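Local structure of acetylene hydratase (Pelobacter acetylenicus, 2E7Z) at residues L119-F122 with M123-G127; A342-E345 with E346-K349. The protein catalyses the hydration of acetylene to acetaldehyde, using a tungsten-bis(molybdopterin guanine dinucleotide) cofactor and one [4Fe-4S] cluster. All coordinates share one frame; numbering follows the deposited sequence.

Contact 1. Residues L119-F122 with M123-G127; sequences LRRF and MNLLG
L126 lies over one face of the F122 ring, its CG 4.2 Å from the ring centroid in a CH-pi contact set toward the rim, while its CD1 comes to 3.4 Å from CZ of F122. The second flat group, the R120 guanidinium, takes a water at its edge, in plane, with the sulfur of M123 lying obliquely to it. Both pairs sit on helix 118-126, the crossover helix of the beta-alpha-beta unit that runs from strand 103-107 to strand 131-132. CG of F122 is anti to the backbone N (chi1 171°), which swings the ring out to I495, L498 and A499 of helix 491-501. Shortened to an alanine, F122 would probably leave L126 without the ring face it rests on and open a gap against helix 491-501. One turn earlier on the helix, CD1 of L119 meets SD of M123 at 3.8 Å, the two side chains crossing at a slant beside W131. R121 and L125 run side by side and point the same way, CG of R121 being 4.1 Å from CD1 of L125; the guanidinium beyond binds the carbonyls of H507 and I337. Four i to i+4 backbone bonds join the segments, the shortest from N124 N to R120 O at 2.7 Å; G127, the first residue past the helix, has positive phi. R120 is bent at chi2 and chi3, and its NH1 and NH2 reach the carbonyls of A386 and F387. The same bend brings NE of R120 within 2.9 Å of the water, which donates in turn to OD1 of N124, whose ND2 is held by Q338 O.

Contact 2. Residues A342-E345 with E346-K349; sequences ALPE and EKKK
P344 and E345 hand their carbonyls to the first turn of the helix that E346-K349 continues. P344 stands at the N-cap, and its O receives K348 N at 3.0 Å, together with a weak bond from K347 N that is bent to 119°. E345 O takes K349 N at 2.9 Å. Just ahead of the cap, L343 has an extended backbone, and its side chain turns back toward the helix: CD1 packs on CB of K347 at 3.6 Å, and CD2 on CG of K348 at 3.7 Å. The arrangement is a helix N-terminus with proline at the N-cap position, where a loop residue packs on the first turn of the short helix 345-350. K348 is the buried lysine here. A bend at its chi4 (86°) turns NZ of K348 back to L343 O, 2.8 Å away and in the carbonyl plane; the same ammonium binds H340 O and makes a cation-pi contact with Y362, so its buried charge is probably eased by several partners. K347 runs beside P344, CG to CD, and its NZ forms a salt bridge with E101. CG of E345 sits between the backbone N and the carbonyl carbon (chi1 69°), from where the chain extends until OE2 meets NZ of K349 at 3.0 Å, on the anti side and somewhat out of the carboxylate plane. E346 folds back at chi2, placing OE1 3.3 Å from CG of E345; the two carboxylates stay 4.6 Å apart, OE2 to OE2, a like-charge approach that the ammonium of K349, bound to E345, probably eases in part.

Overall arrangement
Contact 1 precedes contact 2 along the chain, and their centres lie about 11 Å apart on the same side of the chain's centre, both within the molybdopterin oxidoreductase region. The first is on helix 118-126, which in the chain follows strand 103-107 and precedes strand 131-132 of the mixed sheet; the second runs from the loop after helix 334-337 into helix 345-350. They touch directly: CD2 of L343 is 3.5 Å from OD1 of N124, and G127, just past the first helix, packs on L343 and K347. Sequence-distant pieces thus meet at one helix end. Contact 1 is nearer the cofactor, with the side chain of L119 about 12 Å from an MGD, whereas contact 2 lies away from the known cofactor and active sites.

Contact 1. Residues L119-F122 with M123-G127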
loop_
_atom_site.group_PDB
_atom_site.type_symbol
_atom_site.label_atom_id
_atom_site.label_comp_id
_atom_site.label_asym_id
_atom_site.label_seq_id
_atom_site.Cartn_x
_atom_site.Cartn_y
_atom_site.Cartn_z
ATOM N N LEU A 119 17.495 5.590 2.032
ATOM C CA LEU A 119 17.392 4.888 0.775
ATOM C C LEU A 119 17.248 5.851 -0.395
ATOM O O LEU A 119 18.005 5.773 -1.341
ATOM C CB LEU A 119 16.265 3.836 0.843
ATOM C CG LEU A 119 16.069 2.944 -0.389
ATOM C CD1 LEU A 119 15.266 3.585 -1.551
ATOM C CD2 LEU A 119 17.379 2.301 -0.899
ATOM N N ARG A 120 16.291 6.772 -0.312
ATOM C CA ARG A 120 16.183 7.747 -1.405
ATOM C C ARG A 120 17.403 8.687 -1.402
ATOM O O ARG A 120 17.812 9.159 -2.450
ATOM C CB ARG A 120 14.891 8.569 -1.358
ATOM C CG ARG A 120 13.650 7.724 -1.587
ATOM C CD ARG A 120 13.558 7.069 -2.970
ATOM N NE ARG A 120 13.407 7.955 -4.139
ATOM C CZ ARG A 120 12.230 8.378 -4.584
ATOM N NH1 ARG A 120 11.103 8.152 -3.908
ATOM N NH2 ARG A 120 12.219 9.133 -5.685
ATOM N N ARG A 121 17.989 8.933 -0.216
ATOM C CA ARG A 121 19.238 9.690 -0.133
ATOM C C ARG A 121 20.289 9.077 -1.053
ATOM O O ARG A 121 20.900 9.750 -1.891
ATOM C CB ARG A 121 19.695 9.778 1.307
ATOM C CG ARG A 121 20.914 10.656 1.580
ATOM C CD ARG A 121 21.203 10.580 3.065
ATOM N NE ARG A 121 22.287 11.467 3.499
ATOM C CZ ARG A 121 22.113 12.715 3.957
ATOM N NH1 ARG A 121 20.883 13.246 4.034
ATOM N NH2 ARG A 121 23.176 13.450 4.327
ATOM N N PHE A 122 20.503 7.778 -0.891
ATOM C CA PHE A 122 21.436 7.051 -1.730
ATOM C C PHE A 122 21.091 7.138 -3.208
ATOM O O PHE A 122 21.957 7.455 -4.040
ATOM C CB PHE A 122 21.458 5.570 -1.276
ATOM C CG PHE A 122 22.218 4.654 -2.186
ATOM C CD1 PHE A 122 23.609 4.643 -2.174
ATOM C CD2 PHE A 122 21.554 3.775 -3.025
ATOM C CE1 PHE A 122 24.323 3.834 -3.030
ATOM C CE2 PHE A 122 22.266 2.915 -3.867
ATOM C CZ PHE A 122 23.652 2.958 -3.869
ATOM N N MET A 123 19.824 6.884 -3.549
ATOM C CA MET A 123 19.431 6.934 -4.947
ATOM C C MET A 123 19.618 8.343 -5.522
ATOM O O MET A 123 20.051 8.478 -6.665
ATOM C CB MET A 123 17.977 6.512 -5.131
ATOM C CG MET A 123 17.765 5.036 -4.781
ATOM S SD MET A 123 16.055 4.526 -5.168
ATOM C CE MET A 123 16.140 4.450 -6.981
ATOM N N ASN A 124 19.302 9.369 -4.729
ATOM C CA ASN A 124 19.379 10.762 -5.214
ATOM C C ASN A 124 20.806 11.206 -5.408
ATOM O O ASN A 124 21.088 11.941 -6.344
ATOM C CB ASN A 124 18.581 11.660 -4.270
ATOM C CG ASN A 124 17.076 11.463 -4.446
ATOM O OD1 ASN A 124 16.631 11.028 -5.512
ATOM N ND2 ASN A 124 16.292 11.803 -3.421
ATOM N N LEU A 125 21.712 10.689 -4.581
ATOM C CA LEU A 125 23.131 10.952 -4.763
ATOM C C LEU A 125 23.699 10.180 -5.951
ATOM O O LEU A 125 24.563 10.692 -6.659
ATOM C CB LEU A 125 23.926 10.620 -3.489
ATOM C CG LEU A 125 23.609 11.565 -2.331
ATOM C CD1 LEU A 125 24.042 10.999 -1.020
ATOM C CD2 LEU A 125 24.323 12.922 -2.554
ATOM N N LEU A 126 23.253 8.948 -6.174
ATOM C CA LEU A 126 23.719 8.234 -7.358
ATOM C C LEU A 126 23.186 8.859 -8.641
ATOM O O LEU A 126 23.891 8.884 -9.656
ATOM C CB LEU A 126 23.250 6.788 -7.334
ATOM C CG LEU A 126 23.985 5.723 -6.544
ATOM C CD1 LEU A 126 23.370 4.370 -6.938
ATOM C CD2 LEU A 126 25.509 5.656 -6.744
ATOM N N GLY A 127 21.942 9.343 -8.597
ATOM C CA GLY A 127 21.264 9.980 -9.734
ATOM C C GLY A 127 20.118 9.174 -10.297
ATOM O O GLY A 127 19.698 9.400 -11.415
HETATM O O HOH W 1 15.138 8.902 -6.242
#

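Contact 2. Residues A342-E345 with E346-K349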
loop_
_atom_site.group_PDB
_atom_site.type_symbol
_atom_site.label_atom_id
_atom_site.label_comp_id
_atom_site.label_asym_id
_atom_site.label_seq_id
_atom_site.Cartn_x
_atom_site.Cartn_y
_atom_site.Cartn_z
ATOM N N ALA A 342 18.898 17.246 -4.197
ATOM C CA ALA A 342 20.160 16.868 -4.784
ATOM C C ALA A 342 20.054 16.162 -6.122
ATOM O O ALA A 342 21.013 16.190 -6.883
ATOM C CB ALA A 342 20.981 16.028 -3.833
ATOM N N LEU A 343 18.933 15.488 -6.384
ATOM C CA LEU A 343 18.778 14.796 -7.662
ATOM C C LEU A 343 18.574 15.831 -8.774
ATOM O O LEU A 343 17.638 16.635 -8.708
ATOM C CB LEU A 343 17.571 13.898 -7.630
ATOM C CG LEU A 343 17.295 13.025 -8.853
ATOM C CD1 LEU A 343 18.423 12.026 -9.072
ATOM C CD2 LEU A 343 15.987 12.313 -8.667
ATOM N N PRO A 344 19.469 15.855 -9.786
ATOM C CA PRO A 344 19.329 16.888 -10.824
ATOM C C PRO A 344 17.998 16.846 -11.553
ATOM O O PRO A 344 17.442 15.759 -11.757
ATOM C CB PRO A 344 20.470 16.536 -11.797
ATOM C CG PRO A 344 21.498 15.907 -10.945
ATOM C CD PRO A 344 20.666 15.028 -10.015
ATOM N N GLU A 345 17.532 18.015 -12.009
ATOM C CA GLU A 345 16.241 18.106 -12.684
ATOM C C GLU A 345 16.206 17.167 -13.890
ATOM O O GLU A 345 15.203 16.490 -14.139
ATOM C CB GLU A 345 15.952 19.570 -13.116
ATOM C CG GLU A 345 16.839 20.093 -14.217
ATOM C CD GLU A 345 16.321 21.395 -14.857
ATOM O OE1 GLU A 345 16.092 22.394 -14.134
ATOM O OE2 GLU A 345 16.155 21.416 -16.101
ATOM N N GLU A 346 17.317 17.080 -14.608
ATOM C CA GLU A 346 17.406 16.189 -15.765
ATOM C C GLU A 346 17.089 14.746 -15.394
ATOM O O GLU A 346 16.387 14.059 -16.140
ATOM C CB GLU A 346 18.772 16.334 -16.456
ATOM C CG GLU A 346 19.009 17.710 -17.089
ATOM C CD GLU A 346 19.742 18.731 -16.192
ATOM O OE1 GLU A 346 19.719 18.658 -14.925
ATOM O OE2 GLU A 346 20.331 19.649 -16.796
ATOM N N LYS A 347 17.606 14.303 -14.246
ATOM C CA LYS A 347 17.317 12.942 -13.764
ATOM C C LYS A 347 15.858 12.800 -13.258
ATOM O O LYS A 347 15.198 11.781 -13.502
ATOM C CB LYS A 347 18.313 12.556 -12.674
ATOM C CG LYS A 347 19.770 12.477 -13.129
ATOM C CD LYS A 347 19.963 11.574 -14.353
ATOM C CE LYS A 347 21.437 11.449 -14.729
ATOM N NZ LYS A 347 21.671 10.704 -15.995
ATOM N N LYS A 348 15.346 13.829 -12.576
ATOM C CA LYS A 348 13.928 13.806 -12.185
ATOM C C LYS A 348 13.042 13.605 -13.404
ATOM O O LYS A 348 12.090 12.814 -13.381
ATOM C CB LYS A 348 13.525 15.071 -11.415
ATOM C CG LYS A 348 14.216 15.243 -10.069
ATOM C CD LYS A 348 13.487 16.258 -9.242
ATOM C CE LYS A 348 13.983 16.352 -7.819
ATOM N NZ LYS A 348 15.143 17.277 -7.727
ATOM N N LYS A 349 13.336 14.360 -14.467
ATOM C CA LYS A 349 12.538 14.277 -15.684
ATOM C C LYS A 349 12.524 12.892 -16.334
ATOM O O LYS A 349 11.548 12.540 -17.004
ATOM C CB LYS A 349 12.983 15.381 -16.684
ATOM C CG LYS A 349 12.612 16.791 -16.263
ATOM C CD LYS A 349 13.196 17.844 -17.236
ATOM C CE LYS A 349 14.559 18.349 -16.758
ATOM N NZ LYS A 349 15.323 19.133 -17.774
#